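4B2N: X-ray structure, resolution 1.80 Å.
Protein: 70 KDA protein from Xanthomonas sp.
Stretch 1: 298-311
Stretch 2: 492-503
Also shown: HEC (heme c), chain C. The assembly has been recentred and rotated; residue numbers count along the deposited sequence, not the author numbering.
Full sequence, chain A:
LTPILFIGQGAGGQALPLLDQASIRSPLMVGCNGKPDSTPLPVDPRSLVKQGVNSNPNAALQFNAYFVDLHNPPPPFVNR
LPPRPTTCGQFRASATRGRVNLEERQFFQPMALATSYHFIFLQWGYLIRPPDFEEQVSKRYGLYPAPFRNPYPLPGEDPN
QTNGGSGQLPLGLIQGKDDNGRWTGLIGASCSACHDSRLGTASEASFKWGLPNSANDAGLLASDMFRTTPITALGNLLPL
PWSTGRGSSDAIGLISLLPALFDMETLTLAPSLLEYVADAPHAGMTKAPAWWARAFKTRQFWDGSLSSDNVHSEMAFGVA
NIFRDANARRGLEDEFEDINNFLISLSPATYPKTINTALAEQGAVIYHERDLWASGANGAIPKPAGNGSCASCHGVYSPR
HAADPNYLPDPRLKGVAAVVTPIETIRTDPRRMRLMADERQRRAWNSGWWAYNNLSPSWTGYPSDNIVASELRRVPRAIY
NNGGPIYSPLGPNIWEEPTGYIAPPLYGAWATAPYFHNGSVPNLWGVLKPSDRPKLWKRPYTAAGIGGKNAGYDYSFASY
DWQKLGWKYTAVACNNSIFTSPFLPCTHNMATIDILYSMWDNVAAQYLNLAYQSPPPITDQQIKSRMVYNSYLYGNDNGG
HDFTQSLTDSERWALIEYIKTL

Stretch 1 298-311: TRQFWDGSLSSDNV
Stretch 2, residues 492-503: PNIWEEPTGYIA

Stretch 1 forms a small hairpin: Gln300 N donates to Leu306 O (2.8 Å) and Ser308 N to Thr298 O (2.8 Å), while a type I turn from Phe301 to Gly304 closes the loop, Gly304 taking the positive phi (63°) that glycine tolerates best. Stretch 2 passes this hairpin as a mostly extended chain interrupted at Thr499 (-131/-20). Glu496 CA lies 4.8 Å from Ser305 CA, and Tyr501 CA 4.5 Å from Asp303 CA, so the two run in opposite sequence directions.

Asn493 (phi/psi -89/63, chi1 t) suits a polar corner: water 3 donates to its OD1 (2.6 Å) and accepts from Ser307 N (2.9 Å), satisfying a backbone amide that OD1 does not reach directly. Ile494 turns the end of its m,m side chain away and contributes its carbonyl; water 1 donates to Ile494 O (2.8 Å) and accepts from Arg299 NH2 (2.7 Å).

Trp495 (chi1 t, chi2 -69°) supplies a broad apolar surface. Ser305 CB sits 3.4 Å from the centroid of its five-membered ring, over the face, a CH-pi contact that a small side chain permits. Its six-membered ring lies 5.6 Å from the Phe301 ring, centroid to centroid, with planes at 30° but slid apart; Leu306 CD1 reaches Trp495 CZ3 at 3.8 Å.

Glu496 N donates to Ser305 O (2.9 Å, 175°), fixing the register, and its CG methylene packs 3.5 Å from Arg299 NH2. Pro498 (-70/144) suits the extended chain, its ring restricting phi. Water 2 accepts from Thr499 N (2.9 Å) and donates to Gly500 O (3.0 Å) and Asp303 O (2.8 Å). Gly500 adopts 177/-149, readily available to glycine.

Tyr501 (chi1 m) packs CD1 4.4 Å from Trp302 CB, its OH hydrogen-bonded elsewhere in the structure; its CA makes a CA-H...O contact with Trp302 O (3.3 Å). Ile502 N donates to that same Trp302 O (2.9 Å, 165°). Its CA-to-CB bond points toward the hairpin, and the branched side chain (t,p) places CG2 3.9 Å from Trp302 CE3.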

ATOM      1  N   THR A 298      -9.714   6.619   8.207  1.00 15.08           N
ATOM      2  CA  THR A 298      -9.214   7.853   8.857  1.00 15.91           C
ATOM      3  C   THR A 298      -7.723   7.992   8.852  1.00 14.93           C
ATOM      4  O   THR A 298      -7.217   9.156   8.878  1.00 16.63           O
ATOM      5  CB  THR A 298      -9.727   7.932  10.327  1.00 16.53           C
ATOM      6  OG1 THR A 298      -9.210   6.779  11.029  1.00 16.37           O
ATOM      7  CG2 THR A 298     -11.289   7.939  10.378  1.00 15.50           C
ATOM      8  N   ARG A 299      -6.986   6.872   8.682  1.00 15.09           N
ATOM      9  CA  ARG A 299      -5.520   6.928   8.723  1.00 14.71           C
ATOM     10  C   ARG A 299      -4.906   6.348   7.452  1.00 15.30           C
ATOM     11  O   ARG A 299      -5.555   5.593   6.734  1.00 14.30           O
ATOM     12  CB  ARG A 299      -4.938   6.101   9.904  1.00 15.95           C
ATOM     13  CG  ARG A 299      -5.624   6.351  11.241  1.00 17.16           C
ATOM     14  CD  ARG A 299      -5.477   7.790  11.724  1.00 19.21           C
ATOM     15  NE  ARG A 299      -4.091   8.108  12.095  1.00 20.23           N
ATOM     16  CZ  ARG A 299      -3.632   9.269  12.510  1.00 18.76           C
ATOM     17  NH1 ARG A 299      -4.426  10.329  12.607  1.00 17.55           N
ATOM     18  NH2 ARG A 299      -2.327   9.369  12.841  1.00 21.59           N
ATOM     19  N   GLN A 300      -3.616   6.596   7.323  1.00 15.38           N
ATOM     20  CA  GLN A 300      -2.774   5.996   6.276  1.00 15.63           C
ATOM     21  C   GLN A 300      -1.884   4.917   6.951  1.00 16.33           C
ATOM     22  O   GLN A 300      -1.486   5.060   8.104  1.00 16.27           O
ATOM     23  CB  GLN A 300      -1.855   7.090   5.686  1.00 15.77           C
ATOM     24  CG  GLN A 300      -2.609   8.339   5.272  1.00 17.89           C
ATOM     25  CD  GLN A 300      -2.916   8.361   3.786  1.00 18.68           C
ATOM     26  OE1 GLN A 300      -3.185   9.411   3.210  1.00 21.51           O
ATOM     27  NE2 GLN A 300      -2.996   7.205   3.203  1.00 17.34           N
ATOM     28  N   PHE A 301      -1.521   3.900   6.163  1.00 14.86           N
ATOM     29  CA  PHE A 301      -0.510   2.958   6.451  1.00 14.69           C
ATOM     30  C   PHE A 301      -1.041   1.891   7.375  1.00 16.46           C
ATOM     31  O   PHE A 301      -2.070   2.082   8.084  1.00 16.34           O
ATOM     32  CB  PHE A 301       0.769   3.644   6.955  1.00 14.95           C
ATOM     33  CG  PHE A 301       1.546   4.395   5.871  1.00 15.68           C
ATOM     34  CD1 PHE A 301       1.630   3.934   4.571  1.00 16.09           C
ATOM     35  CD2 PHE A 301       2.263   5.550   6.204  1.00 17.44           C
ATOM     36  CE1 PHE A 301       2.391   4.613   3.589  1.00 15.74           C
ATOM     37  CE2 PHE A 301       3.047   6.223   5.246  1.00 17.00           C
ATOM     38  CZ  PHE A 301       3.114   5.758   3.917  1.00 15.91           C
ATOM     39  N   TRP A 302      -0.380   0.738   7.332  1.00 15.79           N
ATOM     40  CA  TRP A 302      -0.856  -0.419   8.098  1.00 15.47           C
ATOM     41  C   TRP A 302      -0.893  -0.197   9.577  1.00 17.26           C
ATOM     42  O   TRP A 302      -1.667  -0.859  10.258  1.00 16.39           O
ATOM     43  CB  TRP A 302       0.046  -1.637   7.826  1.00 13.42           C
ATOM     44  CG  TRP A 302      -0.399  -2.314   6.576  1.00 14.50           C
ATOM     45  CD1 TRP A 302       0.245  -2.400   5.332  1.00 14.76           C
ATOM     46  CD2 TRP A 302      -1.622  -3.073   6.447  1.00 15.75           C
ATOM     47  NE1 TRP A 302      -0.494  -3.149   4.472  1.00 15.15           N
ATOM     48  CE2 TRP A 302      -1.628  -3.615   5.100  1.00 14.59           C
ATOM     49  CE3 TRP A 302      -2.666  -3.436   7.361  1.00 14.75           C
ATOM     50  CZ2 TRP A 302      -2.674  -4.397   4.640  1.00 15.09           C
ATOM     51  CZ3 TRP A 302      -3.712  -4.244   6.893  1.00 15.65           C
ATOM     52  CH2 TRP A 302      -3.713  -4.743   5.569  1.00 15.52           C
ATOM     53  N   ASP A 303      -0.072   0.722  10.058  1.00 17.13           N
ATOM     54  CA  ASP A 303      -0.027   1.071  11.492  1.00 16.50           C
ATOM     55  C   ASP A 303      -0.947   2.268  11.830  1.00 16.72           C
ATOM     56  O   ASP A 303      -1.004   2.694  12.993  1.00 15.34           O
ATOM     57  CB  ASP A 303       1.418   1.423  11.935  1.00 18.53           C
ATOM     58  CG  ASP A 303       2.122   2.390  10.955  1.00 20.24           C
ATOM     59  OD1 ASP A 303       1.462   3.010  10.094  1.00 18.64           O
ATOM     60  OD2 ASP A 303       3.358   2.570  11.077  1.00 20.98           O
ATOM     61  N   GLY A 304      -1.652   2.791  10.849  1.00 15.12           N
ATOM     62  CA  GLY A 304      -2.536   3.929  11.121  1.00 15.31           C
ATOM     63  C   GLY A 304      -1.720   5.134  11.581  1.00 15.97           C
ATOM     64  O   GLY A 304      -2.203   5.962  12.318  1.00 16.24           O
ATOM     65  N   SER A 305      -0.473   5.206  11.164  1.00 15.49           N
ATOM     66  CA  SER A 305       0.450   6.231  11.712  1.00 15.52           C
ATOM     67  C   SER A 305       0.102   7.711  11.369  1.00 15.10           C
ATOM     68  O   SER A 305       0.464   8.630  12.143  1.00 16.37           O
ATOM     69  CB  SER A 305       1.835   5.940  11.194  1.00 17.04           C
ATOM     70  OG  SER A 305       1.845   5.914   9.794  1.00 18.22           O
ATOM     71  N   LEU A 306      -0.493   7.949  10.209  1.00 13.93           N
ATOM     72  CA  LEU A 306      -0.769   9.311   9.743  1.00 13.44           C
ATOM     73  C   LEU A 306      -2.187   9.583   9.390  1.00 14.28           C
ATOM     74  O   LEU A 306      -2.875   8.691   8.945  1.00 14.71           O
ATOM     75  CB  LEU A 306       0.085   9.614   8.497  1.00 13.66           C
ATOM     76  CG  LEU A 306       1.600   9.444   8.660  1.00 14.83           C
ATOM     77  CD1 LEU A 306       2.302   9.407   7.335  1.00 13.94           C
ATOM     78  CD2 LEU A 306       2.177  10.572   9.513  1.00 14.23           C
ATOM     79  N   SER A 307      -2.631  10.843   9.523  1.00 15.10           N
ATOM     80  CA  SER A 307      -3.981  11.259   9.085  1.00 15.00           C
ATOM     81  C   SER A 307      -4.215  11.035   7.621  1.00 14.83           C
ATOM     82  O   SER A 307      -3.346  11.371   6.794  1.00 13.54           O
ATOM     83  CB  SER A 307      -4.168  12.762   9.305  1.00 15.25           C
ATOM     84  OG  SER A 307      -5.498  13.129   8.920  1.00 18.16           O
ATOM     85  N   SER A 308      -5.392  10.515   7.266  1.00 14.33           N
ATOM     86  CA  SER A 308      -5.771  10.456   5.861  1.00 14.56           C
ATOM     87  C   SER A 308      -5.944  11.819   5.175  1.00 14.66           C
ATOM     88  O   SER A 308      -6.145  11.862   3.980  1.00 16.14           O
ATOM     89  CB  SER A 308      -7.052   9.637   5.657  1.00 15.12           C
ATOM     90  OG  SER A 308      -6.749   8.288   5.998  1.00 15.62           O
ATOM     91  N   ASP A 309      -5.946  12.905   5.942  1.00 15.78           N
ATOM     92  CA  ASP A 309      -5.954  14.259   5.328  1.00 15.34           C
ATOM     93  C   ASP A 309      -4.615  14.570   4.601  1.00 15.03           C
ATOM     94  O   ASP A 309      -4.530  15.479   3.742  1.00 14.30           O
ATOM     95  CB  ASP A 309      -6.222  15.338   6.383  1.00 14.72           C
ATOM     96  CG  ASP A 309      -6.781  16.627   5.747  1.00 15.27           C
ATOM     97  OD1 ASP A 309      -7.712  16.558   4.893  1.00 14.88           O
ATOM     98  OD2 ASP A 309      -6.306  17.726   6.098  1.00 15.25           O
ATOM     99  N   ASN A 310      -3.584  13.829   4.964  1.00 14.47           N
ATOM    100  CA  ASN A 310      -2.243  14.133   4.532  1.00 14.74           C
ATOM    101  C   ASN A 310      -1.971  13.464   3.219  1.00 14.70           C
ATOM    102  O   ASN A 310      -2.503  12.417   2.954  1.00 15.09           O
ATOM    103  CB  ASN A 310      -1.188  13.760   5.598  1.00 14.49           C
ATOM    104  CG  ASN A 310      -0.273  12.647   5.137  1.00 13.71           C
ATOM    105  OD1 ASN A 310       0.753  12.894   4.605  1.00 13.59           O
ATOM    106  ND2 ASN A 310      -0.673  11.395   5.386  1.00 14.97           N
ATOM    107  N   VAL A 311      -1.191  14.115   2.359  1.00 13.07           N
ATOM    108  CA  VAL A 311      -0.797  13.456   1.126  1.00 15.45           C
ATOM    109  C   VAL A 311       0.708  13.367   0.998  1.00 15.61           C
ATOM    110  O   VAL A 311       1.203  12.812   0.001  1.00 16.44           O
ATOM    111  CB  VAL A 311      -1.365  14.173  -0.130  1.00 15.96           C
ATOM    112  CG1 VAL A 311      -2.879  14.222  -0.016  1.00 15.89           C
ATOM    113  CG2 VAL A 311      -0.729  15.575  -0.267  1.00 14.80           C
ATOM    114  N   PRO A 492       1.701  19.316  12.429  1.00 14.59           N
ATOM    115  CA  PRO A 492       0.555  18.581  13.004  1.00 17.05           C
ATOM    116  C   PRO A 492       0.453  17.156  12.434  1.00 15.81           C
ATOM    117  O   PRO A 492      -0.211  16.338  13.066  1.00 16.39           O
ATOM    118  CB  PRO A 492      -0.625  19.474  12.647  1.00 16.33           C
ATOM    119  CG  PRO A 492      -0.207  20.097  11.326  1.00 17.23           C
ATOM    120  CD  PRO A 492       1.245  20.348  11.492  1.00 15.94           C
ATOM    121  N   ASN A 493       1.135  16.859  11.322  1.00 14.41           N
ATOM    122  CA  ASN A 493       1.047  15.539  10.632  1.00 15.44           C
ATOM    123  C   ASN A 493       2.065  14.591  11.203  1.00 15.74           C
ATOM    124  O   ASN A 493       2.979  14.071  10.536  1.00 14.26           O
ATOM    125  CB  ASN A 493       1.180  15.652   9.096  1.00 15.55           C
ATOM    126  CG  ASN A 493       0.949  14.320   8.389  1.00 14.54           C
ATOM    127  OD1 ASN A 493       0.025  13.543   8.744  1.00 14.98           O
ATOM    128  ND2 ASN A 493       1.846  13.988   7.440  1.00 13.70           N
ATOM    129  N   ILE A 494       1.854  14.330  12.474  1.00 15.89           N
ATOM    130  CA  ILE A 494       2.744  13.585  13.338  1.00 16.69           C
ATOM    131  C   ILE A 494       2.701  12.113  12.948  1.00 17.98           C
ATOM    132  O   ILE A 494       1.601  11.551  12.797  1.00 17.77           O
ATOM    133  CB  ILE A 494       2.147  13.636  14.796  1.00 17.99           C
ATOM    134  CG1 ILE A 494       2.259  15.042  15.335  1.00 22.14           C
ATOM    135  CG2 ILE A 494       2.916  12.686  15.706  1.00 21.59           C
ATOM    136  CD1 ILE A 494       3.666  15.599  15.168  1.00 21.27           C
ATOM    137  N   TRP A 495       3.860  11.452  12.885  1.00 15.29           N
ATOM    138  CA  TRP A 495       3.879   9.988  12.757  1.00 17.07           C
ATOM    139  C   TRP A 495       3.575   9.397  14.137  1.00 17.66           C
ATOM    140  O   TRP A 495       4.441   9.454  14.997  1.00 17.82           O
ATOM    141  CB  TRP A 495       5.261   9.528  12.332  1.00 15.91           C
ATOM    142  CG  TRP A 495       5.213   8.064  11.901  1.00 17.16           C
ATOM    143  CD1 TRP A 495       4.995   6.916  12.707  1.00 18.07           C
ATOM    144  CD2 TRP A 495       5.251   7.562  10.523  1.00 17.57           C
ATOM    145  NE1 TRP A 495       4.922   5.787  11.921  1.00 18.05           N
ATOM    146  CE2 TRP A 495       5.052   6.103  10.602  1.00 17.02           C
ATOM    147  CE3 TRP A 495       5.413   8.159   9.254  1.00 16.14           C
ATOM    148  CZ2 TRP A 495       5.056   5.313   9.480  1.00 17.73           C
ATOM    149  CZ3 TRP A 495       5.379   7.335   8.114  1.00 16.12           C
ATOM    150  CH2 TRP A 495       5.242   5.945   8.226  1.00 17.09           C
ATOM    151  N   GLU A 496       2.376   8.870  14.374  1.00 18.96           N
ATOM    152  CA  GLU A 496       2.038   8.337  15.714  1.00 21.02           C
ATOM    153  C   GLU A 496       2.940   7.211  16.175  1.00 21.09           C
ATOM    154  O   GLU A 496       3.407   6.398  15.378  1.00 20.57           O
ATOM    155  CB  GLU A 496       0.594   7.816  15.778  1.00 21.49           C
ATOM    156  CG  GLU A 496      -0.399   8.958  15.726  1.00 26.34           C
ATOM    157  CD  GLU A 496      -0.354   9.895  16.956  1.00 32.47           C
ATOM    158  OE1 GLU A 496      -0.202   9.421  18.098  1.00 39.12           O
ATOM    159  OE2 GLU A 496      -0.564  11.119  16.786  1.00 34.01           O
ATOM    160  N   GLU A 497       3.199   7.159  17.465  1.00 19.24           N
ATOM    161  CA  GLU A 497       3.967   6.047  17.962  1.00 22.14           C
ATOM    162  C   GLU A 497       3.189   4.731  17.634  1.00 19.86           C
ATOM    163  O   GLU A 497       2.011   4.654  17.900  1.00 21.84           O
ATOM    164  CB  GLU A 497       4.147   6.215  19.465  1.00 23.39           C
ATOM    165  CG  GLU A 497       4.919   5.059  20.011  1.00 27.36           C
ATOM    166  CD  GLU A 497       5.393   5.299  21.405  1.00 30.44           C
ATOM    167  OE1 GLU A 497       4.968   6.310  21.993  1.00 33.18           O
ATOM    168  OE2 GLU A 497       6.247   4.495  21.848  1.00 34.71           O
ATOM    169  N   PRO A 498       3.863   3.705  17.063  1.00 18.41           N
ATOM    170  CA  PRO A 498       3.047   2.528  16.754  1.00 18.66           C
ATOM    171  C   PRO A 498       2.557   1.736  17.938  1.00 19.89           C
ATOM    172  O   PRO A 498       3.307   1.563  18.880  1.00 18.58           O
ATOM    173  CB  PRO A 498       3.947   1.656  15.911  1.00 19.00           C
ATOM    174  CG  PRO A 498       5.329   2.183  16.006  1.00 20.20           C
ATOM    175  CD  PRO A 498       5.246   3.577  16.595  1.00 19.00           C
ATOM    176  N   THR A 499       1.346   1.214  17.827  1.00 18.49           N
ATOM    177  CA  THR A 499       0.763   0.368  18.871  1.00 19.44           C
ATOM    178  C   THR A 499       0.175  -0.938  18.300  1.00 20.09           C
ATOM    179  O   THR A 499      -0.041  -1.911  19.039  1.00 22.09           O
ATOM    180  CB  THR A 499      -0.387   1.113  19.581  1.00 17.93           C
ATOM    181  OG1 THR A 499      -1.339   1.486  18.600  1.00 18.49           O
ATOM    182  CG2 THR A 499       0.122   2.392  20.225  1.00 17.94           C
ATOM    183  N   GLY A 500      -0.107  -0.955  17.007  1.00 19.45           N
ATOM    184  CA  GLY A 500      -0.666  -2.138  16.372  1.00 20.10           C
ATOM    185  C   GLY A 500      -0.972  -1.911  14.908  1.00 20.63           C
ATOM    186  O   GLY A 500      -0.277  -1.137  14.208  1.00 18.82           O
ATOM    187  N   TYR A 501      -1.999  -2.599  14.421  1.00 18.63           N
ATOM    188  CA  TYR A 501      -2.343  -2.519  13.011  1.00 17.25           C
ATOM    189  C   TYR A 501      -3.801  -2.065  12.859  1.00 17.42           C
ATOM    190  O   TYR A 501      -4.685  -2.406  13.707  1.00 17.37           O
ATOM    191  CB  TYR A 501      -2.096  -3.882  12.323  1.00 17.72           C
ATOM    192  CG  TYR A 501      -0.676  -4.334  12.368  1.00 17.48           C
ATOM    193  CD1 TYR A 501       0.336  -3.605  11.737  1.00 18.00           C
ATOM    194  CD2 TYR A 501      -0.343  -5.559  12.993  1.00 18.87           C
ATOM    195  CE1 TYR A 501       1.668  -4.043  11.796  1.00 18.17           C
ATOM    196  CE2 TYR A 501       0.957  -6.015  13.044  1.00 18.18           C
ATOM    197  CZ  TYR A 501       1.966  -5.245  12.431  1.00 19.12           C
ATOM    198  OH  TYR A 501       3.257  -5.699  12.490  1.00 17.92           O
ATOM    199  N   ILE A 502      -4.081  -1.314  11.785  1.00 15.53           N
ATOM    200  CA  ILE A 502      -5.443  -0.911  11.448  1.00 15.50           C
ATOM    201  C   ILE A 502      -6.272  -2.191  11.103  1.00 15.30           C
ATOM    202  O   ILE A 502      -5.730  -3.131  10.473  1.00 15.38           O
ATOM    203  CB  ILE A 502      -5.393   0.070  10.257  1.00 15.76           C
ATOM    204  CG1 ILE A 502      -6.757   0.658   9.952  1.00 16.73           C
ATOM    205  CG2 ILE A 502      -4.896  -0.640   9.009  1.00 15.53           C
ATOM    206  CD1 ILE A 502      -7.255   1.536  11.087  1.00 18.39           C
ATOM    207  N   ALA A 503      -7.510  -2.301  11.625  1.00 16.39           N
ATOM    208  CA  ALA A 503      -8.487  -3.296  11.128  1.00 16.08           C
ATOM    209  C   ALA A 503      -9.092  -2.687   9.816  1.00 16.57           C
ATOM    210  O   ALA A 503      -9.889  -1.726   9.834  1.00 17.00           O
ATOM    211  CB  ALA A 503      -9.544  -3.637  12.204  1.00 17.79           C
TER
HETATM  212 FE   HEC C 700       1.746   2.952  -1.975  1.00 12.72          FE
HETATM  213  CHA HEC C 700       0.524   2.625   1.277  1.00 12.17           C
HETATM  214  CHB HEC C 700      -0.277   5.786  -2.458  1.00 12.20           C
HETATM  215  CHC HEC C 700       3.418   3.785  -4.962  1.00 12.80           C
HETATM  216  CHD HEC C 700       3.233  -0.061  -1.804  1.00 12.71           C
HETATM  217  NA  HEC C 700       0.492   3.981  -0.899  1.00 12.51           N
HETATM  218  C1A HEC C 700      -0.037   3.618   0.376  1.00 12.76           C
HETATM  219  C2A HEC C 700      -1.190   4.414   0.770  1.00 12.89           C
HETATM  220  C3A HEC C 700      -1.448   5.346  -0.277  1.00 12.45           C
HETATM  221  C4A HEC C 700      -0.424   5.035  -1.282  1.00 12.89           C
HETATM  222  CMA HEC C 700      -2.580   6.350  -0.357  1.00 13.07           C
HETATM  223  CAA HEC C 700      -2.037   4.328   2.067  1.00 12.98           C
HETATM  224  CBA HEC C 700      -2.996   3.152   1.870  1.00 12.66           C
HETATM  225  CGA HEC C 700      -3.775   2.821   3.130  1.00 13.12           C
HETATM  226  O1A HEC C 700      -3.209   2.745   4.275  1.00 13.21           O
HETATM  227  O2A HEC C 700      -4.962   2.557   2.921  1.00 14.42           O
HETATM  228  NB  HEC C 700       1.654   4.502  -3.307  1.00 12.51           N
HETATM  229  C1B HEC C 700       0.750   5.483  -3.420  1.00 12.98           C
HETATM  230  C2B HEC C 700       0.925   6.386  -4.547  1.00 12.39           C
HETATM  231  C3B HEC C 700       2.004   5.820  -5.259  1.00 11.59           C
HETATM  232  C4B HEC C 700       2.341   4.639  -4.473  1.00 13.61           C
HETATM  233  CMB HEC C 700       0.073   7.575  -4.749  1.00 12.86           C
HETATM  234  CAB HEC C 700       2.715   6.314  -6.492  1.00 12.22           C
HETATM  235  CBB HEC C 700       3.368   7.567  -6.341  1.00 11.05           C
HETATM  236  NC  HEC C 700       3.042   2.109  -3.215  1.00 12.69           N
HETATM  237  C1C HEC C 700       3.695   2.498  -4.371  1.00 13.19           C
HETATM  238  C2C HEC C 700       4.566   1.442  -4.945  1.00 13.55           C
HETATM  239  C3C HEC C 700       4.507   0.335  -3.966  1.00 13.07           C
HETATM  240  C4C HEC C 700       3.581   0.786  -2.930  1.00 12.64           C
HETATM  241  CMC HEC C 700       5.377   1.614  -6.225  1.00 13.55           C
HETATM  242  CAC HEC C 700       5.225  -0.980  -3.986  1.00 14.24           C
HETATM  243  CBC HEC C 700       6.564  -0.983  -4.389  1.00 14.03           C
HETATM  244  ND  HEC C 700       1.862   1.555  -0.497  1.00 12.62           N
HETATM  245  C1D HEC C 700       2.517   0.401  -0.616  1.00 12.80           C
HETATM  246  C2D HEC C 700       2.434  -0.429   0.542  1.00 12.27           C
HETATM  247  C3D HEC C 700       1.655   0.365   1.439  1.00 12.76           C
HETATM  248  C4D HEC C 700       1.369   1.592   0.703  1.00 12.34           C
HETATM  249  CMD HEC C 700       2.983  -1.781   0.824  1.00 12.63           C
HETATM  250  CAD HEC C 700       1.381  -0.002   2.855  1.00 13.05           C
HETATM  251  CBD HEC C 700       2.759   0.424   3.497  1.00 13.50           C
HETATM  252  CGD HEC C 700       2.777   0.030   4.956  1.00 15.14           C
HETATM  253  O1D HEC C 700       3.418  -0.981   5.338  1.00 15.60           O
HETATM  254  O2D HEC C 700       2.032   0.721   5.729  1.00 14.68           O
HETATM  255  O   HOH W   1      -1.159  11.765  13.198  1.00 27.88           O
HETATM  256  O   HOH W   2       0.125   1.601  15.266  1.00 25.34           O
HETATM  257  O   HOH W   3      -1.194  12.865  10.959  1.00 29.02           O